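Local atomic coordinates of 401aa long hypothetical glucose-1-phosphate thymidylyltransferase (Sulfolobus tokodaii, PDB entry 2GGO), a protein that probably acts as a bifunctional enzyme in UDP-N-acetylglucosamine and UDP-N-acetylgalactosamine synthesis, joining a nucleotidyltransferase domain to a hexapeptide-repeat beta-helix domain. Residues F228-K242 with V245-I259. Residues are numbered along the deposited sequence; the frame is centred on the assembly and turned at random.
Sequences FSQNLGNVEDNVKIK and VIIEEDAEIKSGTYI
Gln230 and Ile247 begin a ladder of parallel backbone bonds: Ile247 N gives its hydrogen to Gln230 O at 2.8 Å, while Gln230 N and Leu232 N are taken by Val245 O and Ile247 O. Beyond it the register slips by two residues, and a second set starts where Asn234 N meets Ala251 O almost head-on, 2.7 Å away; Ile253 N to Asn234 O and Glu236 N to Ile253 O complete it. Gly233 lies at the slip, its N bound by Asn231 OD1 in an Asx turn. A CB on this glycine would collide with Ala251 O. One water bridges the loops, donating to Leu232 O and accepting from Asp250 N. A third set joins 240-242 to 258-259: Lys240 N to Thr257 O, Ile259 N to Lys240 O and Lys242 N to Ile259 O. The three short ladders lie on the three faces of a left-handed parallel beta-helix, the fold of the hexapeptide-repeat family, and hold its first coil, 228-242, on the next. Inward-facing Val235, Val239 and Ile241 pack on Ile247 and Ile253, with Val239 CG1 set 3.6 Å from Ile253 CG2. At the second corner Glu236, its CG anti to the carbonyl carbon (chi1 -66°), lies alongside Lys254 and accepts from Ser255 N at OE1, on the anti side but 33° out of the carboxylate plane. Its OE2 faces the like-charged Glu252 OE2, which may make both carboxylates somewhat harder to ionise. An alanine in place of Glu236 would probably leave Ser255 N without its mate at the turn from Lys254 to Thr257. Within this type II turn Lys254 O accepts from both Thr257 N and Thr257 OG1, while Gly256 N reaches across to Asn238 O, above its carbonyl plane. On the outer surface Lys242 NZ donates to Tyr258 OH at 2.9 Å.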
ATOM      1  N   PHE A 228      15.251  -7.459  11.350  1.00 45.08           N
ATOM      2  CA  PHE A 228      16.648  -7.392  11.739  1.00 47.76           C
ATOM      3  C   PHE A 228      17.490  -8.432  10.993  1.00 47.73           C
ATOM      4  O   PHE A 228      16.986  -9.510  10.652  1.00 47.44           O
ATOM      5  CB  PHE A 228      16.790  -7.518  13.281  1.00 49.76           C
ATOM      6  CG  PHE A 228      16.020  -6.447  14.043  1.00 54.01           C
ATOM      7  CD1 PHE A 228      16.286  -5.067  13.813  1.00 57.06           C
ATOM      8  CD2 PHE A 228      14.992  -6.801  14.937  1.00 56.84           C
ATOM      9  CE1 PHE A 228      15.551  -4.061  14.474  1.00 57.29           C
ATOM     10  CE2 PHE A 228      14.253  -5.804  15.610  1.00 57.54           C
ATOM     11  CZ  PHE A 228      14.542  -4.426  15.380  1.00 56.67           C
ATOM     12  N   SER A 229      18.758  -8.085  10.732  1.00 47.73           N
ATOM     13  CA  SER A 229      19.683  -8.936   9.981  1.00 47.88           C
ATOM     14  C   SER A 229      19.619 -10.396  10.418  1.00 47.55           C
ATOM     15  O   SER A 229      19.811 -10.699  11.580  1.00 47.59           O
ATOM     16  CB  SER A 229      21.116  -8.432  10.130  1.00 47.68           C
ATOM     17  OG  SER A 229      21.940  -8.968   9.099  1.00 51.05           O
ATOM     18  N   GLN A 230      19.316 -11.293   9.483  1.00 46.97           N
ATOM     19  CA  GLN A 230      19.293 -12.722   9.761  1.00 46.84           C
ATOM     20  C   GLN A 230      19.520 -13.547   8.514  1.00 45.02           C
ATOM     21  O   GLN A 230      19.203 -13.121   7.425  1.00 44.36           O
ATOM     22  CB  GLN A 230      17.970 -13.148  10.432  1.00 46.69           C
ATOM     23  CG  GLN A 230      16.702 -12.770   9.680  1.00 49.22           C
ATOM     24  CD  GLN A 230      15.449 -13.380  10.310  1.00 49.58           C
ATOM     25  OE1 GLN A 230      15.390 -14.594  10.550  1.00 54.67           O
ATOM     26  NE2 GLN A 230      14.442 -12.539  10.583  1.00 51.29           N
ATOM     27  N   ASN A 231      20.047 -14.745   8.709  1.00 43.81           N
ATOM     28  CA  ASN A 231      20.212 -15.684   7.632  1.00 43.15           C
ATOM     29  C   ASN A 231      19.602 -17.023   8.011  1.00 43.04           C
ATOM     30  O   ASN A 231      20.163 -17.733   8.829  1.00 43.18           O
ATOM     31  CB  ASN A 231      21.704 -15.849   7.280  1.00 42.51           C
ATOM     32  CG  ASN A 231      21.941 -16.827   6.135  1.00 42.13           C
ATOM     33  OD1 ASN A 231      21.027 -17.152   5.372  1.00 43.61           O
ATOM     34  ND2 ASN A 231      23.165 -17.296   6.007  1.00 40.05           N
ATOM     35  N   LEU A 232      18.467 -17.361   7.393  1.00 42.83           N
ATOM     36  CA  LEU A 232      17.859 -18.700   7.503  1.00 41.98           C
ATOM     37  C   LEU A 232      17.927 -19.479   6.196  1.00 42.26           C
ATOM     38  O   LEU A 232      17.162 -20.422   6.008  1.00 42.76           O
ATOM     39  CB  LEU A 232      16.377 -18.611   7.926  1.00 41.86           C
ATOM     40  CG  LEU A 232      15.905 -17.678   9.054  1.00 39.80           C
ATOM     41  CD1 LEU A 232      14.494 -18.027   9.416  1.00 39.81           C
ATOM     42  CD2 LEU A 232      16.778 -17.744  10.275  1.00 39.84           C
ATOM     43  N   GLY A 233      18.800 -19.064   5.283  1.00 41.92           N
ATOM     44  CA  GLY A 233      18.885 -19.670   3.958  1.00 42.68           C
ATOM     45  C   GLY A 233      20.270 -20.244   3.711  1.00 43.26           C
ATOM     46  O   GLY A 233      21.026 -20.471   4.662  1.00 43.75           O
ATOM     47  N   ASN A 234      20.614 -20.479   2.445  1.00 43.22           N
ATOM     48  CA  ASN A 234      21.882 -21.068   2.081  1.00 43.09           C
ATOM     49  C   ASN A 234      22.657 -20.041   1.289  1.00 42.73           C
ATOM     50  O   ASN A 234      22.144 -19.536   0.304  1.00 43.29           O
ATOM     51  CB  ASN A 234      21.623 -22.315   1.236  1.00 44.00           C
ATOM     52  CG  ASN A 234      22.858 -22.807   0.510  1.00 47.31           C
ATOM     53  OD1 ASN A 234      23.939 -22.944   1.112  1.00 52.65           O
ATOM     54  ND2 ASN A 234      22.708 -23.101  -0.802  1.00 49.34           N
ATOM     55  N   VAL A 235      23.857 -19.703   1.739  1.00 41.70           N
ATOM     56  CA  VAL A 235      24.719 -18.739   1.065  1.00 40.79           C
ATOM     57  C   VAL A 235      26.033 -19.408   0.723  1.00 41.30           C
ATOM     58  O   VAL A 235      26.722 -19.935   1.612  1.00 41.59           O
ATOM     59  CB  VAL A 235      24.998 -17.514   1.940  1.00 40.44           C
ATOM     60  CG1 VAL A 235      25.937 -16.545   1.241  1.00 38.21           C
ATOM     61  CG2 VAL A 235      23.704 -16.840   2.309  1.00 39.23           C
ATOM     62  N   GLU A 236      26.386 -19.392  -0.565  1.00 40.73           N
ATOM     63  CA  GLU A 236      27.544 -20.123  -1.042  1.00 40.49           C
ATOM     64  C   GLU A 236      28.746 -19.291  -0.744  1.00 40.28           C
ATOM     65  O   GLU A 236      28.617 -18.176  -0.229  1.00 40.10           O
ATOM     66  CB  GLU A 236      27.465 -20.344  -2.543  1.00 39.95           C
ATOM     67  CG  GLU A 236      26.346 -21.248  -2.992  1.00 40.64           C
ATOM     68  CD  GLU A 236      26.403 -21.566  -4.489  1.00 41.22           C
ATOM     69  OE1 GLU A 236      27.122 -20.875  -5.258  1.00 37.97           O
ATOM     70  OE2 GLU A 236      25.698 -22.529  -4.895  1.00 44.58           O
ATOM     71  N   ASP A 237      29.923 -19.812  -1.073  1.00 40.97           N
ATOM     72  CA  ASP A 237      31.114 -19.012  -0.905  1.00 41.25           C
ATOM     73  C   ASP A 237      31.216 -17.917  -1.970  1.00 40.40           C
ATOM     74  O   ASP A 237      30.603 -18.001  -3.030  1.00 39.62           O
ATOM     75  CB  ASP A 237      32.397 -19.848  -0.738  1.00 42.78           C
ATOM     76  CG  ASP A 237      32.667 -20.753  -1.897  1.00 47.23           C
ATOM     77  OD1 ASP A 237      32.027 -20.610  -2.956  1.00 54.72           O
ATOM     78  OD2 ASP A 237      33.545 -21.628  -1.761  1.00 53.50           O
ATOM     79  N   ASN A 238      31.967 -16.875  -1.640  1.00 38.24           N
ATOM     80  CA  ASN A 238      32.092 -15.688  -2.465  1.00 38.24           C
ATOM     81  C   ASN A 238      30.845 -14.885  -2.688  1.00 35.80           C
ATOM     82  O   ASN A 238      30.611 -14.409  -3.780  1.00 35.29           O
ATOM     83  CB  ASN A 238      32.755 -16.018  -3.791  1.00 39.11           C
ATOM     84  CG  ASN A 238      34.156 -16.413  -3.592  1.00 43.61           C
ATOM     85  OD1 ASN A 238      34.514 -17.594  -3.682  1.00 50.61           O
ATOM     86  ND2 ASN A 238      34.971 -15.442  -3.224  1.00 46.40           N
ATOM     87  N   VAL A 239      30.056 -14.740  -1.639  1.00 33.77           N
ATOM     88  CA  VAL A 239      28.981 -13.797  -1.643  1.00 32.25           C
ATOM     89  C   VAL A 239      29.429 -12.702  -0.685  1.00 32.62           C
ATOM     90  O   VAL A 239      29.892 -13.001   0.387  1.00 32.47           O
ATOM     91  CB  VAL A 239      27.669 -14.473  -1.247  1.00 31.90           C
ATOM     92  CG1 VAL A 239      26.539 -13.475  -1.268  1.00 29.47           C
ATOM     93  CG2 VAL A 239      27.359 -15.604  -2.199  1.00 28.40           C
ATOM     94  N   LYS A 240      29.396 -11.438  -1.088  1.00 32.74           N
ATOM     95  CA  LYS A 240      29.734 -10.375  -0.171  1.00 33.27           C
ATOM     96  C   LYS A 240      28.461  -9.790   0.398  1.00 33.93           C
ATOM     97  O   LYS A 240      27.551  -9.421  -0.363  1.00 34.30           O
ATOM     98  CB  LYS A 240      30.539  -9.268  -0.844  1.00 33.64           C
ATOM     99  CG  LYS A 240      30.925  -8.061   0.054  1.00 36.18           C
ATOM    100  CD  LYS A 240      32.109  -8.440   1.002  1.00 42.06           C
ATOM    101  CE  LYS A 240      33.195  -7.356   1.085  1.00 44.23           C
ATOM    102  NZ  LYS A 240      34.088  -7.402  -0.113  1.00 45.97           N
ATOM    103  N   ILE A 241      28.392  -9.681   1.731  1.00 34.35           N
ATOM    104  CA  ILE A 241      27.283  -8.975   2.372  1.00 35.26           C
ATOM    105  C   ILE A 241      27.697  -7.796   3.254  1.00 35.94           C
ATOM    106  O   ILE A 241      28.537  -7.931   4.137  1.00 36.30           O
ATOM    107  CB  ILE A 241      26.410  -9.924   3.170  1.00 35.55           C
ATOM    108  CG1 ILE A 241      26.049 -11.138   2.316  1.00 35.31           C
ATOM    109  CG2 ILE A 241      25.187  -9.191   3.653  1.00 35.61           C
ATOM    110  CD1 ILE A 241      25.306 -12.230   3.051  1.00 34.61           C
ATOM    111  N   LYS A 242      27.093  -6.647   2.998  1.00 36.73           N
ATOM    112  CA  LYS A 242      27.221  -5.462   3.838  1.00 37.27           C
ATOM    113  C   LYS A 242      25.853  -5.005   4.395  1.00 37.67           C
ATOM    114  O   LYS A 242      24.829  -5.067   3.709  1.00 36.38           O
ATOM    115  CB  LYS A 242      27.882  -4.327   3.061  1.00 37.61           C
ATOM    116  CG  LYS A 242      29.354  -4.566   2.766  1.00 39.37           C
ATOM    117  CD  LYS A 242      29.685  -4.118   1.364  1.00 41.08           C
ATOM    118  CE  LYS A 242      31.177  -3.909   1.174  1.00 40.58           C
ATOM    119  NZ  LYS A 242      31.389  -2.634   0.424  1.00 43.69           N
ATOM    120  N   VAL A 245      20.729  -7.470   6.189  1.00 35.69           N
ATOM    121  CA  VAL A 245      20.200  -8.366   5.189  1.00 35.42           C
ATOM    122  C   VAL A 245      19.328  -9.452   5.786  1.00 35.40           C
ATOM    123  O   VAL A 245      19.793 -10.234   6.597  1.00 36.66           O
ATOM    124  CB  VAL A 245      21.348  -8.986   4.361  1.00 35.37           C
ATOM    125  CG1 VAL A 245      20.807  -9.786   3.210  1.00 33.73           C
ATOM    126  CG2 VAL A 245      22.230  -7.876   3.809  1.00 35.95           C
ATOM    127  N   ILE A 246      18.069  -9.521   5.367  1.00 35.10           N
ATOM    128  CA  ILE A 246      17.183 -10.601   5.806  1.00 35.15           C
ATOM    129  C   ILE A 246      17.169 -11.679   4.734  1.00 35.30           C
ATOM    130  O   ILE A 246      16.694 -11.468   3.613  1.00 35.02           O
ATOM    131  CB  ILE A 246      15.738 -10.132   6.110  1.00 34.53           C
ATOM    132  CG1 ILE A 246      15.718  -9.197   7.306  1.00 33.71           C
ATOM    133  CG2 ILE A 246      14.869 -11.290   6.461  1.00 35.64           C
ATOM    134  CD1 ILE A 246      16.316  -7.817   7.027  1.00 32.38           C
ATOM    135  N   ILE A 247      17.712 -12.835   5.088  1.00 35.34           N
ATOM    136  CA  ILE A 247      17.655 -13.982   4.213  1.00 35.03           C
ATOM    137  C   ILE A 247      16.726 -15.016   4.849  1.00 36.20           C
ATOM    138  O   ILE A 247      16.992 -15.525   5.951  1.00 36.21           O
ATOM    139  CB  ILE A 247      19.050 -14.578   3.937  1.00 34.27           C
ATOM    140  CG1 ILE A 247      20.020 -13.474   3.518  1.00 34.38           C
ATOM    141  CG2 ILE A 247      18.936 -15.656   2.868  1.00 33.07           C
ATOM    142  CD1 ILE A 247      21.475 -13.847   3.432  1.00 34.43           C
ATOM    143  N   GLU A 248      15.656 -15.337   4.141  1.00 37.19           N
ATOM    144  CA  GLU A 248      14.621 -16.207   4.656  1.00 39.20           C
ATOM    145  C   GLU A 248      14.843 -17.637   4.270  1.00 40.14           C
ATOM    146  O   GLU A 248      15.710 -17.952   3.455  1.00 40.68           O
ATOM    147  CB  GLU A 248      13.308 -15.787   4.100  1.00 39.15           C
ATOM    148  CG  GLU A 248      13.012 -14.413   4.447  1.00 42.67           C
ATOM    149  CD  GLU A 248      12.057 -14.393   5.553  1.00 50.77           C
ATOM    150  OE1 GLU A 248      12.492 -14.748   6.707  1.00 49.18           O
ATOM    151  OE2 GLU A 248      10.868 -14.069   5.234  1.00 51.84           O
ATOM    152  N   GLU A 249      14.052 -18.521   4.863  1.00 41.20           N
ATOM    153  CA  GLU A 249      14.315 -19.923   4.731  1.00 42.50           C
ATOM    154  C   GLU A 249      14.075 -20.366   3.321  1.00 40.57           C
ATOM    155  O   GLU A 249      13.204 -19.851   2.639  1.00 40.33           O
ATOM    156  CB  GLU A 249      13.450 -20.725   5.695  1.00 42.91           C
ATOM    157  CG  GLU A 249      11.977 -20.355   5.667  1.00 46.53           C
ATOM    158  CD  GLU A 249      11.103 -21.279   6.558  1.00 48.68           C
ATOM    159  OE1 GLU A 249      11.579 -21.704   7.660  1.00 54.40           O
ATOM    160  OE2 GLU A 249       9.944 -21.572   6.128  1.00 55.76           O
ATOM    161  N   ASP A 250      14.878 -21.326   2.906  1.00 39.75           N
ATOM    162  CA  ASP A 250      14.844 -21.886   1.576  1.00 39.20           C
ATOM    163  C   ASP A 250      15.487 -21.013   0.507  1.00 38.04           C
ATOM    164  O   ASP A 250      15.638 -21.461  -0.617  1.00 37.77           O
ATOM    165  CB  ASP A 250      13.434 -22.333   1.210  1.00 39.67           C
ATOM    166  CG  ASP A 250      12.930 -23.403   2.161  1.00 42.28           C
ATOM    167  OD1 ASP A 250      13.746 -24.315   2.456  1.00 40.07           O
ATOM    168  OD2 ASP A 250      11.765 -23.310   2.643  1.00 45.69           O
ATOM    169  N   ALA A 251      15.916 -19.802   0.880  1.00 37.52           N
ATOM    170  CA  ALA A 251      16.591 -18.907  -0.051  1.00 36.19           C
ATOM    171  C   ALA A 251      18.037 -19.350  -0.290  1.00 36.13           C
ATOM    172  O   ALA A 251      18.740 -19.783   0.642  1.00 35.98           O
ATOM    173  CB  ALA A 251      16.494 -17.432   0.411  1.00 35.89           C
ATOM    174  N   GLU A 252      18.461 -19.263  -1.550  1.00 34.70           N
ATOM    175  CA  GLU A 252      19.764 -19.754  -1.979  1.00 34.83           C
ATOM    176  C   GLU A 252      20.469 -18.603  -2.633  1.00 32.85           C
ATOM    177  O   GLU A 252      19.902 -17.980  -3.541  1.00 32.20           O
ATOM    178  CB  GLU A 252      19.589 -20.875  -3.009  1.00 34.22           C
ATOM    179  CG  GLU A 252      20.849 -21.778  -3.160  1.00 39.53           C
ATOM    180  CD  GLU A 252      20.997 -22.458  -4.565  1.00 39.99           C
ATOM    181  OE1 GLU A 252      20.028 -22.408  -5.397  1.00 44.40           O
ATOM    182  OE2 GLU A 252      22.103 -23.045  -4.816  1.00 44.07           O
ATOM    183  N   ILE A 253      21.684 -18.314  -2.173  1.00 31.65           N
ATOM    184  CA  ILE A 253      22.518 -17.238  -2.712  1.00 30.59           C
ATOM    185  C   ILE A 253      23.876 -17.746  -3.223  1.00 30.60           C
ATOM    186  O   ILE A 253      24.685 -18.261  -2.475  1.00 30.13           O
ATOM    187  CB  ILE A 253      22.735 -16.144  -1.680  1.00 30.82           C
ATOM    188  CG1 ILE A 253      21.385 -15.792  -0.990  1.00 31.23           C
ATOM    189  CG2 ILE A 253      23.413 -14.994  -2.313  1.00 29.36           C
ATOM    190  CD1 ILE A 253      21.330 -14.475  -0.314  1.00 31.75           C
ATOM    191  N   LYS A 254      24.091 -17.585  -4.523  1.00 29.09           N
ATOM    192  CA  LYS A 254      25.185 -18.176  -5.249  1.00 28.31           C
ATOM    193  C   LYS A 254      26.325 -17.221  -5.371  1.00 28.02           C
ATOM    194  O   LYS A 254      26.172 -15.995  -5.267  1.00 27.45           O
ATOM    195  CB  LYS A 254      24.715 -18.590  -6.642  1.00 28.46           C
ATOM    196  CG  LYS A 254      23.488 -19.480  -6.605  1.00 26.80           C
ATOM    197  CD  LYS A 254      23.213 -20.095  -7.950  1.00 29.74           C
ATOM    198  CE  LYS A 254      21.981 -21.076  -7.955  1.00 28.99           C
ATOM    199  NZ  LYS A 254      21.455 -21.261  -9.358  1.00 30.61           N
ATOM    200  N   SER A 255      27.488 -17.808  -5.569  1.00 26.65           N
ATOM    201  CA  SER A 255      28.752 -17.091  -5.512  1.00 26.97           C
ATOM    202  C   SER A 255      28.789 -15.916  -6.486  1.00 26.68           C
ATOM    203  O   SER A 255      28.092 -15.914  -7.505  1.00 27.49           O
ATOM    204  CB  SER A 255      29.893 -18.077  -5.772  1.00 25.79           C
ATOM    205  OG  SER A 255      29.707 -19.243  -4.959  1.00 27.95           O
ATOM    206  N   GLY A 256      29.568 -14.895  -6.144  1.00 26.53           N
ATOM    207  CA  GLY A 256      29.691 -13.739  -7.010  1.00 26.74           C
ATOM    208  C   GLY A 256      28.647 -12.706  -6.680  1.00 26.13           C
ATOM    209  O   GLY A 256      28.770 -11.545  -7.074  1.00 27.59           O
ATOM    210  N   THR A 257      27.631 -13.111  -5.931  1.00 25.46           N
ATOM    211  CA  THR A 257      26.604 -12.178  -5.507  1.00 24.81           C
ATOM    212  C   THR A 257      27.128 -11.154  -4.514  1.00 24.74           C
ATOM    213  O   THR A 257      27.924 -11.489  -3.660  1.00 25.30           O
ATOM    214  CB  THR A 257      25.412 -12.888  -4.942  1.00 25.33           C
ATOM    215  OG1 THR A 257      24.873 -13.737  -5.943  1.00 22.21           O
ATOM    216  CG2 THR A 257      24.364 -11.906  -4.504  1.00 23.56           C
ATOM    217  N   TYR A 258      26.680  -9.904  -4.663  1.00 24.72           N
ATOM    218  CA  TYR A 258      27.135  -8.762  -3.854  1.00 24.85           C
ATOM    219  C   TYR A 258      25.920  -8.004  -3.346  1.00 25.95           C
ATOM    220  O   TYR A 258      25.086  -7.543  -4.124  1.00 24.35           O
ATOM    221  CB  TYR A 258      27.968  -7.806  -4.690  1.00 24.39           C
ATOM    222  CG  TYR A 258      28.883  -6.848  -3.927  1.00 24.59           C
ATOM    223  CD1 TYR A 258      30.211  -7.187  -3.658  1.00 25.96           C
ATOM    224  CD2 TYR A 258      28.436  -5.582  -3.525  1.00 21.31           C
ATOM    225  CE1 TYR A 258      31.073  -6.304  -3.017  1.00 23.45           C
ATOM    226  CE2 TYR A 258      29.308  -4.677  -2.878  1.00 24.35           C
ATOM    227  CZ  TYR A 258      30.612  -5.061  -2.633  1.00 23.90           C
ATOM    228  OH  TYR A 258      31.481  -4.212  -2.015  1.00 26.28           O
ATOM    229  N   ILE A 259      25.806  -7.899  -2.021  1.00 25.34           N
ATOM    230  CA  ILE A 259      24.599  -7.355  -1.374  1.00 25.09           C
ATOM    231  C   ILE A 259      25.026  -6.148  -0.551  1.00 26.23           C
ATOM    232  O   ILE A 259      25.910  -6.257   0.276  1.00 27.01           O
ATOM    233  CB  ILE A 259      23.894  -8.485  -0.527  1.00 23.85           C
ATOM    234  CG1 ILE A 259      23.498  -9.664  -1.429  1.00 23.96           C
ATOM    235  CG2 ILE A 259      22.690  -8.001   0.230  1.00 22.73           C
ATOM    236  CD1 ILE A 259      22.916 -10.873  -0.640  1.00 22.51           C
TER
HETATM  237  O   HOH W   1      16.970 -22.780   4.189  1.00 52.55           O